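Local coordinates for protein delta-1-pyrroline-5-carboxylate dehydrogenase, mitochondrial (Mus musculus, PDB 4E3X) that oxidises L-glutamate gamma-semialdehyde to L-glutamate with NAD(+), probably as the second step of mitochondrial proline breakdown, at residues A252-P255 with P256-Q260. Sequence-based numbering, arbitrary orientation.
Sequences AGLP and PNIIQ
L254 closes over I258 and I259 across a type II beta turn, P255 to I258, in the alpha-to-beta link between helix 239-251 and strand 259-261 of the parallel NAD(+)-binding sheet. L254 CD1 lies 3.9 Å from I258 CG2, and L254 CD2 lies 3.8 Å from I259 CD1, the L254 and I259 side chains crossing nearly at right angles. With CG anti to the backbone N (chi1 -172°), the isobutyl fork of L254 extends to both isoleucines. Trimming L254 to an alanine removes both methyls, which would probably leave I258 CG2 and I259 CD1 facing a gap. At the first corner of the turn, P255 CB packs 4.0 Å from I258 CG1. Positive phi at N257 (72°) fits the third position of the turn, with P256 at the second. No direct hydrogen bond joins P255 to I258 or I259; water 1 bridges instead, donating to P255 O (2.8 Å) and accepting from I259 N. Further out, V127 of helix 121-136 touches L254, W116 of helix 99-118 meets P255 and I258, and A224 of helix 213-225 contacts both isoleucines. On the strand side, backbone bonds from I258 and Q260 to V230 join the edge strand to its neighbour. Q260 NE2 also donates to N257 OD1 (3.0 Å, N-H...O 160°), reaching a lone pair in the carbonyl plane.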
loop_
_atom_site.group_PDB
_atom_site.type_symbol
_atom_site.label_atom_id
_atom_site.label_comp_id
_atom_site.label_asym_id
_atom_site.label_seq_id
_atom_site.Cartn_x
_atom_site.Cartn_y
_atom_site.Cartn_z
ATOM N N ALA B 252 -23.893 -14.756 -11.092
ATOM C CA ALA B 252 -22.647 -15.368 -11.554
ATOM C C ALA B 252 -22.020 -16.252 -10.480
ATOM O O ALA B 252 -20.974 -16.860 -10.706
ATOM C CB ALA B 252 -21.654 -14.295 -12.003
ATOM N N GLY B 253 -22.639 -16.294 -9.303
ATOM C CA GLY B 253 -22.215 -17.214 -8.264
ATOM C C GLY B 253 -21.574 -16.596 -7.031
ATOM O O GLY B 253 -21.067 -17.321 -6.174
ATOM N N LEU B 254 -21.590 -15.273 -6.913
ATOM C CA LEU B 254 -21.072 -14.669 -5.688
ATOM C C LEU B 254 -21.944 -15.117 -4.512
ATOM O O LEU B 254 -23.156 -14.917 -4.534
ATOM C CB LEU B 254 -21.076 -13.143 -5.796
ATOM C CG LEU B 254 -20.368 -12.443 -4.633
ATOM C CD1 LEU B 254 -18.865 -12.600 -4.762
ATOM C CD2 LEU B 254 -20.742 -10.981 -4.602
ATOM N N PRO B 255 -21.339 -15.742 -3.489
ATOM C CA PRO B 255 -22.140 -16.245 -2.368
ATOM C C PRO B 255 -22.767 -15.116 -1.553
ATOM O O PRO B 255 -22.322 -13.966 -1.639
ATOM C CB PRO B 255 -21.109 -16.999 -1.514
ATOM C CG PRO B 255 -20.003 -17.331 -2.449
ATOM C CD PRO B 255 -19.930 -16.156 -3.381
ATOM N N PRO B 256 -23.805 -15.433 -0.768
ATOM C CA PRO B 256 -24.377 -14.405 0.109
ATOM C C PRO B 256 -23.375 -13.879 1.137
ATOM O O PRO B 256 -22.460 -14.599 1.558
ATOM C CB PRO B 256 -25.537 -15.136 0.808
ATOM C CG PRO B 256 -25.217 -16.582 0.671
ATOM C CD PRO B 256 -24.494 -16.728 -0.633
ATOM N N ASN B 257 -23.564 -12.619 1.516
ATOM C CA ASN B 257 -22.781 -11.960 2.566
ATOM C C ASN B 257 -21.342 -11.633 2.196
ATOM O O ASN B 257 -20.556 -11.236 3.060
ATOM C CB ASN B 257 -22.842 -12.741 3.874
ATOM C CG ASN B 257 -24.254 -12.837 4.402
ATOM O OD1 ASN B 257 -24.906 -11.818 4.667
ATOM N ND2 ASN B 257 -24.762 -14.062 4.520
ATOM N N ILE B 258 -20.990 -11.795 0.923
ATOM C CA ILE B 258 -19.666 -11.385 0.465
ATOM C C ILE B 258 -19.649 -9.906 0.039
ATOM O O ILE B 258 -18.725 -9.161 0.385
ATOM C CB ILE B 258 -19.144 -12.295 -0.657
ATOM C CG1 ILE B 258 -19.197 -13.771 -0.211
ATOM C CG2 ILE B 258 -17.730 -11.879 -1.093
ATOM C CD1 ILE B 258 -18.592 -14.059 1.185
ATOM N N ILE B 259 -20.671 -9.477 -0.701
ATOM C CA ILE B 259 -20.890 -8.054 -0.942
ATOM C C ILE B 259 -22.302 -7.734 -0.473
ATOM O O ILE B 259 -23.272 -8.309 -0.976
ATOM C CB ILE B 259 -20.710 -7.641 -2.418
ATOM C CG1 ILE B 259 -19.265 -7.890 -2.883
ATOM C CG2 ILE B 259 -21.062 -6.163 -2.585
ATOM C CD1 ILE B 259 -19.047 -7.625 -4.359
ATOM N N GLN B 260 -22.409 -6.851 0.520
ATOM C CA GLN B 260 -23.693 -6.369 1.001
ATOM C C GLN B 260 -24.026 -5.091 0.241
ATOM O O GLN B 260 -23.194 -4.185 0.140
ATOM C CB GLN B 260 -23.633 -6.105 2.509
ATOM C CG GLN B 260 -22.979 -7.227 3.323
ATOM C CD GLN B 260 -23.840 -8.475 3.477
ATOM O OE1 GLN B 260 -24.499 -8.918 2.535
ATOM N NE2 GLN B 260 -23.803 -9.073 4.671
HETATM O O HOH W 1 -22.796 -11.243 -1.704
#